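Local atomic coordinates of probable acetyltransferase (Thermus thermophilus, PDB entry 3EXN), a protein that binds acetyl coenzyme A and probably transfers its acetyl group to an acceptor, as GCN5-related N-acetyltransferases do. Residues Gly75-Lys80 / Ala89-Leu94; Glu85-Thr90 / Gly119-Tyr124; Tyr124-Gly129 / Leu153-Arg158. All coordinates share one frame; numbering follows the deposited sequence.

Interaction 1 (Gly75-Lys80 / Ala89-Leu94); sequences GYLDAK and ATLSLL. With ACO (acetyl coenzyme *a), chain C.
The ring of Y76 meets L93 at its edge: L93 CD2 lies in the ring plane, 3.9 Å from Y76 CD2, and the two side chains cross at about a right angle. CG of Y76 is anti to the backbone N (chi1 -180°), and at the far end of the ring Y76 OH donates to D78 OD2 at 2.8 Å from above the carboxylate plane; this OD2 forms a salt bridge with R62. An alanine for Y76 would probably leave L93 CD2 without its aromatic neighbour and take one donor from D78 OD2, leaving R62 and water to hold it. Two waters join this carboxylate to S92 OG, one only weakly at OD2. On the other face of the antiparallel hairpin, L77 and L91 cross likewise, L91 CD1 reaching L77 CG at 3.7 Å, while L77 CD1 touches L94 CD1. The register slips at a classic beta bulge that sets S92 and L93 against the single D78: S92 N donates to D78 O at 3.0 Å, and L93 N adds a weak bond. Past the bulge L94 serves acetyl-CoA twice, L94 N donating to the acetyl oxygen O at 2.8 Å and L94 O accepting from N4P at 2.7 Å, as in the GNAT fold. Helix 105-115 packs on the leucine face through A109, L110 and F113, whereas strand 62-69 continues the sheet beyond 75-80 and L56 of helix 46-57 touches Y76.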
loop_
_atom_site.group_PDB
_atom_site.type_symbol
_atom_site.label_atom_id
_atom_site.label_comp_id
_atom_site.label_asym_id
_atom_site.label_seq_id
_atom_site.Cartn_x
_atom_site.Cartn_y
_atom_site.Cartn_z
ATOM N N GLY A 75 -2.938 -2.485 -8.728
ATOM C CA GLY A 75 -2.243 -2.378 -7.437
ATOM C C GLY A 75 -3.205 -2.191 -6.298
ATOM O O GLY A 75 -4.438 -2.260 -6.475
ATOM N N TYR A 76 -2.631 -1.908 -5.131
ATOM C CA TYR A 76 -3.366 -1.847 -3.870
ATOM C C TYR A 76 -2.613 -0.916 -2.931
ATOM O O TYR A 76 -1.389 -0.958 -2.893
ATOM C CB TYR A 76 -3.473 -3.233 -3.257
ATOM C CG TYR A 76 -4.218 -3.275 -1.957
ATOM C CD1 TYR A 76 -5.577 -2.978 -1.902
ATOM C CD2 TYR A 76 -3.569 -3.652 -0.766
ATOM C CE1 TYR A 76 -6.295 -3.030 -0.690
ATOM C CE2 TYR A 76 -4.271 -3.706 0.434
ATOM C CZ TYR A 76 -5.644 -3.379 0.470
ATOM O OH TYR A 76 -6.325 -3.434 1.683
ATOM N N LEU A 77 -3.328 -0.072 -2.189
ATOM C CA LEU A 77 -2.735 0.856 -1.232
ATOM C C LEU A 77 -3.564 0.779 0.055
ATOM O O LEU A 77 -4.786 0.839 0.004
ATOM C CB LEU A 77 -2.681 2.290 -1.792
ATOM C CG LEU A 77 -2.078 3.448 -0.951
ATOM C CD1 LEU A 77 -1.544 4.577 -1.848
ATOM C CD2 LEU A 77 -3.109 3.999 0.097
ATOM N N ASP A 78 -2.890 0.621 1.201
ATOM C CA ASP A 78 -3.610 0.397 2.498
ATOM C C ASP A 78 -2.918 1.253 3.515
ATOM O O ASP A 78 -1.724 1.104 3.713
ATOM C CB ASP A 78 -3.572 -1.113 2.886
ATOM C CG ASP A 78 -4.577 -1.507 3.995
ATOM O OD1 ASP A 78 -4.952 -0.665 4.870
ATOM O OD2 ASP A 78 -4.993 -2.687 4.009
ATOM N N ALA A 79 -3.663 2.150 4.132
ATOM C CA ALA A 79 -3.167 3.042 5.188
ATOM C C ALA A 79 -4.154 3.109 6.365
ATOM O O ALA A 79 -5.343 2.751 6.257
ATOM C CB ALA A 79 -2.901 4.413 4.598
ATOM N N LYS A 80 -3.646 3.545 7.501
ATOM C CA LYS A 80 -4.424 3.757 8.733
ATOM C C LYS A 80 -4.193 5.200 9.245
ATOM O O LYS A 80 -3.053 5.588 9.571
ATOM C CB LYS A 80 -3.961 2.779 9.831
ATOM C CG LYS A 80 -4.687 2.889 11.169
ATOM C CD LYS A 80 -6.172 2.681 11.031
ATOM C CE LYS A 80 -6.888 2.851 12.357
ATOM N NZ LYS A 80 -6.807 1.613 13.190
ATOM N N ALA A 89 -0.702 9.423 10.149
ATOM C CA ALA A 89 -1.197 8.300 9.320
ATOM C C ALA A 89 -0.027 7.381 9.040
ATOM O O ALA A 89 1.111 7.828 9.047
ATOM C CB ALA A 89 -1.804 8.822 7.983
ATOM N N THR A 90 -0.312 6.108 8.684
ATOM C CA THR A 90 0.761 5.168 8.389
ATOM C C THR A 90 0.319 4.365 7.209
ATOM O O THR A 90 -0.801 3.851 7.183
ATOM C CB THR A 90 1.036 4.201 9.566
ATOM O OG1 THR A 90 1.528 4.924 10.692
ATOM C CG2 THR A 90 2.032 3.083 9.202
ATOM N N LEU A 91 1.207 4.273 6.233
ATOM C CA LEU A 91 1.015 3.418 5.068
ATOM C C LEU A 91 1.606 2.037 5.441
ATOM O O LEU A 91 2.805 1.906 5.728
ATOM C CB LEU A 91 1.723 4.036 3.815
ATOM C CG LEU A 91 1.676 3.245 2.484
ATOM C CD1 LEU A 91 0.324 3.348 1.921
ATOM C CD2 LEU A 91 2.743 3.865 1.514
ATOM N N SER A 92 0.755 0.992 5.423
ATOM C CA SER A 92 1.173 -0.397 5.716
ATOM C C SER A 92 1.460 -1.244 4.492
ATOM O O SER A 92 2.189 -2.215 4.589
ATOM C CB SER A 92 0.113 -1.114 6.596
ATOM O OG SER A 92 -1.122 -1.299 5.913
ATOM N N LEU A 93 0.901 -0.873 3.350
ATOM C CA LEU A 93 1.160 -1.593 2.104
ATOM C C LEU A 93 0.889 -0.710 0.878
ATOM O O LEU A 93 -0.210 -0.133 0.720
ATOM C CB LEU A 93 0.311 -2.876 2.040
ATOM C CG LEU A 93 0.577 -3.819 0.879
ATOM C CD1 LEU A 93 2.061 -4.217 0.820
ATOM C CD2 LEU A 93 -0.352 -5.034 1.013
ATOM N N LEU A 94 1.902 -0.627 0.010
ATOM C CA LEU A 94 1.745 -0.108 -1.353
ATOM C C LEU A 94 2.311 -1.178 -2.316
ATOM O O LEU A 94 3.467 -1.552 -2.251
ATOM C CB LEU A 94 2.503 1.210 -1.515
ATOM C CG LEU A 94 2.540 1.825 -2.923
ATOM C CD1 LEU A 94 1.145 2.064 -3.615
ATOM C CD2 LEU A 94 3.346 3.146 -2.907
HETATM O O5B ACO C . 9.445 4.602 -8.962
HETATM P P1A ACO C . 8.036 3.977 -9.557
HETATM O O1A ACO C . 8.301 3.510 -10.988
HETATM O O2A ACO C . 6.903 4.894 -9.123
HETATM O O3A ACO C . 7.942 2.654 -8.611
HETATM P P2A ACO C . 6.843 1.511 -8.779
HETATM O O4A ACO C . 7.623 0.272 -9.230
HETATM O O5A ACO C . 5.710 1.935 -9.682
HETATM O O6A ACO C . 6.391 1.399 -7.199
HETATM C CBP ACO C . 6.839 -0.170 -5.342
HETATM C CCP ACO C . 7.291 1.078 -6.123
HETATM C CDP ACO C . 5.515 0.204 -4.702
HETATM C CEP ACO C . 7.825 -0.531 -4.235
HETATM C CAP ACO C . 6.661 -1.368 -6.314
HETATM O OAP ACO C . 7.925 -1.723 -6.933
HETATM C C9P ACO C . 6.155 -2.628 -5.639
HETATM O O9P ACO C . 4.961 -2.886 -5.570
HETATM N N8P ACO C . 7.078 -3.454 -5.152
HETATM C C7P ACO C . 6.752 -4.761 -4.549
HETATM C C6P ACO C . 5.889 -4.665 -3.291
HETATM C C5P ACO C . 6.561 -3.808 -2.229
HETATM O O5P ACO C . 7.779 -3.913 -1.966
HETATM N N4P ACO C . 5.751 -2.936 -1.610
HETATM C C3P ACO C . 6.237 -2.066 -0.562
HETATM C C2P ACO C . 6.079 -2.696 0.799
HETATM S S1P ACO C . 6.621 -1.612 2.129
HETATM C C ACO C . 5.227 -0.653 2.177
HETATM O O ACO C . 4.334 -0.881 1.402
HETATM C CH3 ACO C . 5.104 0.478 3.181
HETATM O O HOH W 1 -3.173 0.136 6.772
HETATM O O HOH W 2 -2.314 -3.780 5.063
#

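Interaction 2 (Glu85-Thr90 / Gly119-Tyr124); sequences EAEDAT and GVRRLY
A89 and T90 pair in parallel with L123 and Y124, A89 N donating to R122 O and A89 O accepting from Y124 N at 2.9 Å. These strands are the arms of a beta-alpha-beta unit whose crossover runs through helix 105-115. Before the pairing, a type I turn from E85 to D88 brings a cluster of acids against R121, whose backbone N is bonded to E87 O. The R121 chain starts extended and bends at chi3 (71°), which places NE beside D88. It grips the carboxylate side-on: R121 NE meets the syn lone pair of D88 OD1 at 2.7 Å, and R121 NH1 reaches D88 OD2, in the guanidinium plane, at 2.9 Å. E87 lies alongside R121, its CB over the centre of one guanidinium face and its carboxylate stacked; the E87 OE1 to R121 NH1 salt bridge is long. R122 NH2 lies over the opposite face, toward the rim; D88 OD1, also in a long salt bridge with R122 NE, probably helps offset the repulsion between the arginines. Beyond the turn, A89 CB packs on L123 CD1 and V120 CG1. A water is hydrogen-bonded to both D88 OD2 and Y124 OH, the latter at 2.9 Å.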
loop_
_atom_site.group_PDB
_atom_site.type_symbol
_atom_site.label_atom_id
_atom_site.label_comp_id
_atom_site.label_asym_id
_atom_site.label_seq_id
_atom_site.Cartn_x
_atom_site.Cartn_y
_atom_site.Cartn_z
ATOM N N GLU A 85 0.113 8.071 16.135
ATOM C CA GLU A 85 -0.612 9.056 16.917
ATOM C C GLU A 85 -1.839 9.578 16.175
ATOM O O GLU A 85 -1.902 9.534 14.960
ATOM C CB GLU A 85 0.303 10.232 17.249
ATOM C CG GLU A 85 1.643 9.781 17.816
ATOM C CD GLU A 85 1.781 10.076 19.261
ATOM O OE1 GLU A 85 1.991 11.271 19.586
ATOM O OE2 GLU A 85 1.695 9.123 20.074
ATOM N N ALA A 86 -2.786 10.096 16.965
ATOM C CA ALA A 86 -4.071 10.580 16.503
ATOM C C ALA A 86 -3.960 11.493 15.287
ATOM O O ALA A 86 -4.829 11.431 14.405
ATOM C CB ALA A 86 -4.779 11.351 17.663
ATOM N N GLU A 87 -2.911 12.343 15.272
ATOM C CA GLU A 87 -2.697 13.360 14.214
ATOM C C GLU A 87 -1.963 12.876 12.960
ATOM O O GLU A 87 -1.815 13.643 11.995
ATOM C CB GLU A 87 -1.875 14.515 14.759
ATOM C CG GLU A 87 -2.415 15.091 16.045
ATOM C CD GLU A 87 -1.888 14.421 17.313
ATOM O OE1 GLU A 87 -1.632 13.191 17.306
ATOM O OE2 GLU A 87 -1.757 15.143 18.335
ATOM N N ASP A 88 -1.452 11.643 13.008
ATOM C CA ASP A 88 -0.660 11.080 11.901
ATOM C C ASP A 88 -1.408 10.003 11.120
ATOM O O ASP A 88 -2.599 9.736 11.363
ATOM C CB ASP A 88 0.646 10.497 12.452
ATOM C CG ASP A 88 1.372 11.458 13.326
ATOM O OD1 ASP A 88 1.213 12.671 13.121
ATOM O OD2 ASP A 88 2.096 10.999 14.209
ATOM N N ALA A 89 -0.702 9.423 10.149
ATOM C CA ALA A 89 -1.197 8.300 9.320
ATOM C C ALA A 89 -0.027 7.381 9.040
ATOM O O ALA A 89 1.111 7.828 9.047
ATOM C CB ALA A 89 -1.804 8.822 7.983
ATOM N N THR A 90 -0.312 6.108 8.684
ATOM C CA THR A 90 0.761 5.168 8.389
ATOM C C THR A 90 0.319 4.365 7.209
ATOM O O THR A 90 -0.801 3.851 7.183
ATOM C CB THR A 90 1.036 4.201 9.566
ATOM O OG1 THR A 90 1.528 4.924 10.692
ATOM C CG2 THR A 90 2.032 3.083 9.202
ATOM N N GLY A 119 -4.999 18.078 6.948
ATOM C CA GLY A 119 -5.466 17.909 8.309
ATOM C C GLY A 119 -4.691 16.830 9.046
ATOM O O GLY A 119 -4.815 16.705 10.259
ATOM N N VAL A 120 -3.944 16.021 8.296
ATOM C CA VAL A 120 -2.964 15.070 8.835
ATOM C C VAL A 120 -1.557 15.675 8.878
ATOM O O VAL A 120 -1.146 16.381 7.961
ATOM C CB VAL A 120 -2.894 13.779 7.958
ATOM C CG1 VAL A 120 -1.757 12.897 8.395
ATOM C CG2 VAL A 120 -4.207 13.039 7.970
ATOM N N ARG A 121 -0.810 15.315 9.915
ATOM C CA ARG A 121 0.472 15.918 10.265
ATOM C C ARG A 121 1.684 15.275 9.604
ATOM O O ARG A 121 2.440 15.965 8.925
ATOM C CB ARG A 121 0.601 15.915 11.802
ATOM C CG ARG A 121 1.902 16.446 12.399
ATOM C CD ARG A 121 1.916 16.321 13.935
ATOM N NE ARG A 121 2.036 14.939 14.404
ATOM C CZ ARG A 121 2.000 14.572 15.681
ATOM N NH1 ARG A 121 2.120 13.289 16.000
ATOM N NH2 ARG A 121 1.861 15.481 16.654
ATOM N N ARG A 122 1.901 13.971 9.823
ATOM C CA ARG A 122 3.020 13.209 9.229
ATOM C C ARG A 122 2.483 11.928 8.649
ATOM O O ARG A 122 1.534 11.373 9.194
ATOM C CB ARG A 122 4.066 12.750 10.266
ATOM C CG ARG A 122 4.451 13.758 11.315
ATOM C CD ARG A 122 5.104 13.107 12.504
ATOM N NE ARG A 122 4.917 13.924 13.693
ATOM C CZ ARG A 122 5.519 15.089 13.918
ATOM N NH1 ARG A 122 6.377 15.606 13.033
ATOM N NH2 ARG A 122 5.274 15.750 15.050
ATOM N N LEU A 123 3.171 11.432 7.622
ATOM C CA LEU A 123 2.836 10.141 6.962
ATOM C C LEU A 123 4.000 9.186 7.164
ATOM O O LEU A 123 5.095 9.408 6.660
ATOM C CB LEU A 123 2.563 10.375 5.471
ATOM C CG LEU A 123 2.200 9.136 4.652
ATOM C CD1 LEU A 123 1.000 8.427 5.245
ATOM C CD2 LEU A 123 1.927 9.517 3.174
ATOM N N TYR A 124 3.742 8.095 7.890
ATOM C CA TYR A 124 4.757 7.075 8.124
ATOM C C TYR A 124 4.557 6.003 7.075
ATOM O O TYR A 124 3.477 5.930 6.523
ATOM C CB TYR A 124 4.576 6.448 9.500
ATOM C CG TYR A 124 5.024 7.349 10.686
ATOM C CD1 TYR A 124 6.285 7.198 11.271
ATOM C CD2 TYR A 124 4.172 8.324 11.217
ATOM C CE1 TYR A 124 6.691 8.014 12.375
ATOM C CE2 TYR A 124 4.578 9.143 12.291
ATOM C CZ TYR A 124 5.841 8.972 12.858
ATOM O OH TYR A 124 6.243 9.768 13.941
HETATM O O HOH W 3 3.942 10.238 15.649
#

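Interaction 3 (Tyr124-Gly129 / Leu153-Arg158); sequences YAVVYG and LTWYVR. With ACO (acetyl coenzyme *a), chain C.
V157 CG2 sits 3.7 Å from the centroid of the Y124 ring and almost on its normal, a CH-pi contact over the face between side chains that run the same way. A second CH-pi contact has V126 CB above the six-membered ring of W155, 3.8 Å from its centroid. V126 CG2, anti to the backbone N, packs over the same indole, nearest W155 CE2. On the other face of the sheet V127 CG2 leans on Y156 CE2. The backbones are joined by antiparallel hydrogen bonds in two reciprocal pairs, A125 with Y156 and V127 with T154, the shortest being V127 N to T154 O at 2.8 Å. One water gathers polar atoms at the end of the ladder, donating to V127 O and G129 O and accepting from T154 OG1. Helix 132-140 lies against the A125, V127 and Y156 side. The cofactor is met by V126 O, 3.1 Å from its acetyl methyl CH3, and by V127 CA near S1P. In the GNAT fold acetyl-CoA sits where the fourth and fifth strands part, here 89-96 and 122-128. Side-chain contact across these strands is thus mainly apolar, and hydrogen bonding to 153-158 holds strand 124-128 where its backbone borders the thioester.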
loop_
_atom_site.group_PDB
_atom_site.type_symbol
_atom_site.label_atom_id
_atom_site.label_comp_id
_atom_site.label_asym_id
_atom_site.label_seq_id
_atom_site.Cartn_x
_atom_site.Cartn_y
_atom_site.Cartn_z
ATOM N N TYR A 124 3.742 8.095 7.890
ATOM C CA TYR A 124 4.757 7.075 8.124
ATOM C C TYR A 124 4.557 6.003 7.075
ATOM O O TYR A 124 3.477 5.930 6.523
ATOM C CB TYR A 124 4.576 6.448 9.500
ATOM C CG TYR A 124 5.024 7.349 10.686
ATOM C CD1 TYR A 124 6.285 7.198 11.271
ATOM C CD2 TYR A 124 4.172 8.324 11.217
ATOM C CE1 TYR A 124 6.691 8.014 12.375
ATOM C CE2 TYR A 124 4.578 9.143 12.291
ATOM C CZ TYR A 124 5.841 8.972 12.858
ATOM O OH TYR A 124 6.243 9.768 13.941
ATOM N N ALA A 125 5.604 5.213 6.859
ATOM C CA ALA A 125 5.600 3.992 6.010
ATOM C C ALA A 125 6.388 2.924 6.778
ATOM O O ALA A 125 7.460 3.220 7.318
ATOM C CB ALA A 125 6.261 4.306 4.686
ATOM N N VAL A 126 5.842 1.688 6.845
ATOM C CA VAL A 126 6.486 0.562 7.551
ATOM C C VAL A 126 6.835 -0.512 6.527
ATOM O O VAL A 126 5.972 -0.917 5.755
ATOM C CB VAL A 126 5.670 -0.013 8.693
ATOM C CG1 VAL A 126 4.218 -0.394 8.249
ATOM C CG2 VAL A 126 6.442 -1.207 9.351
ATOM N N VAL A 127 8.123 -0.883 6.475
ATOM C CA VAL A 127 8.613 -1.840 5.496
ATOM C C VAL A 127 8.868 -3.172 6.200
ATOM O O VAL A 127 9.473 -3.192 7.268
ATOM C CB VAL A 127 9.898 -1.367 4.817
ATOM C CG1 VAL A 127 10.383 -2.455 3.819
ATOM C CG2 VAL A 127 9.679 -0.000 4.136
ATOM N N TYR A 128 8.389 -4.278 5.588
ATOM C CA TYR A 128 8.432 -5.589 6.215
ATOM C C TYR A 128 9.540 -6.411 5.591
ATOM O O TYR A 128 9.647 -6.502 4.356
ATOM C CB TYR A 128 7.090 -6.307 6.018
ATOM C CG TYR A 128 5.957 -5.617 6.775
ATOM C CD1 TYR A 128 5.695 -5.954 8.091
ATOM C CD2 TYR A 128 5.183 -4.607 6.187
ATOM C CE1 TYR A 128 4.673 -5.329 8.818
ATOM C CE2 TYR A 128 4.145 -3.966 6.913
ATOM C CZ TYR A 128 3.903 -4.351 8.230
ATOM O OH TYR A 128 2.901 -3.771 8.992
ATOM N N GLY A 129 10.367 -6.978 6.444
ATOM C CA GLY A 129 11.455 -7.862 6.012
ATOM C C GLY A 129 12.647 -7.189 5.352
ATOM O O GLY A 129 12.789 -5.956 5.354
ATOM N N LEU A 153 10.819 -5.529 10.788
ATOM C CA LEU A 153 10.174 -4.228 10.475
ATOM C C LEU A 153 11.140 -3.036 10.436
ATOM O O LEU A 153 12.076 -3.002 11.215
ATOM C CB LEU A 153 9.127 -3.886 11.561
ATOM C CG LEU A 153 7.801 -4.615 11.644
ATOM C CD1 LEU A 153 6.918 -3.971 12.704
ATOM C CD2 LEU A 153 7.129 -4.527 10.287
ATOM N N THR A 154 10.889 -2.073 9.546
ATOM C CA THR A 154 11.631 -0.780 9.532
ATOM C C THR A 154 10.691 0.377 9.295
ATOM O O THR A 154 9.852 0.298 8.408
ATOM C CB THR A 154 12.728 -0.701 8.436
ATOM O OG1 THR A 154 13.531 -1.874 8.484
ATOM C CG2 THR A 154 13.631 0.553 8.652
ATOM N N TRP A 155 10.852 1.456 10.072
ATOM C CA TRP A 155 9.959 2.614 10.009
ATOM C C TRP A 155 10.624 3.833 9.347
ATOM O O TRP A 155 11.786 4.132 9.615
ATOM C CB TRP A 155 9.501 2.998 11.415
ATOM C CG TRP A 155 8.530 2.017 11.986
ATOM C CD1 TRP A 155 8.821 0.834 12.616
ATOM C CD2 TRP A 155 7.119 2.097 11.919
ATOM N NE1 TRP A 155 7.668 0.189 12.962
ATOM C CE2 TRP A 155 6.604 0.947 12.558
ATOM C CE3 TRP A 155 6.229 3.040 11.397
ATOM C CZ2 TRP A 155 5.249 0.710 12.672
ATOM C CZ3 TRP A 155 4.882 2.815 11.521
ATOM C CH2 TRP A 155 4.400 1.653 12.156
ATOM N N TYR A 156 9.818 4.527 8.537
ATOM C CA TYR A 156 10.185 5.765 7.808
ATOM C C TYR A 156 9.060 6.806 7.937
ATOM O O TYR A 156 7.904 6.448 8.163
ATOM C CB TYR A 156 10.366 5.436 6.331
ATOM C CG TYR A 156 11.475 4.475 6.050
ATOM C CD1 TYR A 156 12.750 4.921 5.697
ATOM C CD2 TYR A 156 11.246 3.087 6.113
ATOM C CE1 TYR A 156 13.796 4.018 5.450
ATOM C CE2 TYR A 156 12.282 2.185 5.878
ATOM C CZ TYR A 156 13.565 2.662 5.555
ATOM O OH TYR A 156 14.596 1.773 5.291
ATOM N N VAL A 157 9.375 8.094 7.717
ATOM C CA VAL A 157 8.381 9.170 7.847
ATOM C C VAL A 157 8.625 10.336 6.873
ATOM O O VAL A 157 9.786 10.684 6.560
ATOM C CB VAL A 157 8.320 9.747 9.291
ATOM C CG1 VAL A 157 9.611 10.517 9.660
ATOM C CG2 VAL A 157 7.048 10.591 9.476
ATOM N N ARG A 158 7.520 10.945 6.432
ATOM C CA ARG A 158 7.566 12.185 5.619
ATOM C C ARG A 158 6.569 13.218 6.116
ATOM O O ARG A 158 5.373 12.953 6.183
ATOM C CB ARG A 158 7.251 11.867 4.161
ATOM C CG ARG A 158 7.436 13.079 3.213
ATOM C CD ARG A 158 7.268 12.689 1.779
ATOM N NE ARG A 158 5.865 12.521 1.428
ATOM C CZ ARG A 158 5.415 12.142 0.229
ATOM N NH1 ARG A 158 6.254 11.880 -0.783
ATOM N NH2 ARG A 158 4.101 12.019 0.038
HETATM O O5B ACO C . 9.445 4.602 -8.962
HETATM P P1A ACO C . 8.036 3.977 -9.557
HETATM O O1A ACO C . 8.301 3.510 -10.988
HETATM O O2A ACO C . 6.903 4.894 -9.123
HETATM O O3A ACO C . 7.942 2.654 -8.611
HETATM P P2A ACO C . 6.843 1.511 -8.779
HETATM O O4A ACO C . 7.623 0.272 -9.230
HETATM O O5A ACO C . 5.710 1.935 -9.682
HETATM O O6A ACO C . 6.391 1.399 -7.199
HETATM C CBP ACO C . 6.839 -0.170 -5.342
HETATM C CCP ACO C . 7.291 1.078 -6.123
HETATM C CDP ACO C . 5.515 0.204 -4.702
HETATM C CEP ACO C . 7.825 -0.531 -4.235
HETATM C CAP ACO C . 6.661 -1.368 -6.314
HETATM O OAP ACO C . 7.925 -1.723 -6.933
HETATM C C9P ACO C . 6.155 -2.628 -5.639
HETATM O O9P ACO C . 4.961 -2.886 -5.570
HETATM N N8P ACO C . 7.078 -3.454 -5.152
HETATM C C7P ACO C . 6.752 -4.761 -4.549
HETATM C C6P ACO C . 5.889 -4.665 -3.291
HETATM C C5P ACO C . 6.561 -3.808 -2.229
HETATM O O5P ACO C . 7.779 -3.913 -1.966
HETATM N N4P ACO C . 5.751 -2.936 -1.610
HETATM C C3P ACO C . 6.237 -2.066 -0.562
HETATM C C2P ACO C . 6.079 -2.696 0.799
HETATM S S1P ACO C . 6.621 -1.612 2.129
HETATM C C ACO C . 5.227 -0.653 2.177
HETATM O O ACO C . 4.334 -0.881 1.402
HETATM C CH3 ACO C . 5.104 0.478 3.181
HETATM O O HOH W 4 12.207 -4.035 6.996
#

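From the N terminus, interaction 1 closes first, a hairpin in which the chain turns back after 75-80, through an eight-residue connection, to run as 89-94. Interaction 2 starts within that hairpin's connection and on its second strand, sharing A89 and T90, and closes the longer loop through helix 105-115; the two spans therefore overlap along the chain. Interaction 3 follows in series, beginning at the shared Y124 and closing the loop that carries helix 132-140 and strand 144-148. Together they join four adjacent strands of one mixed sheet, 72-81, 89-96, 122-128 and 153-159. L91 N to Y124 O extends the central parallel pairing, and acetyl-CoA touches both interactions 1 and 3.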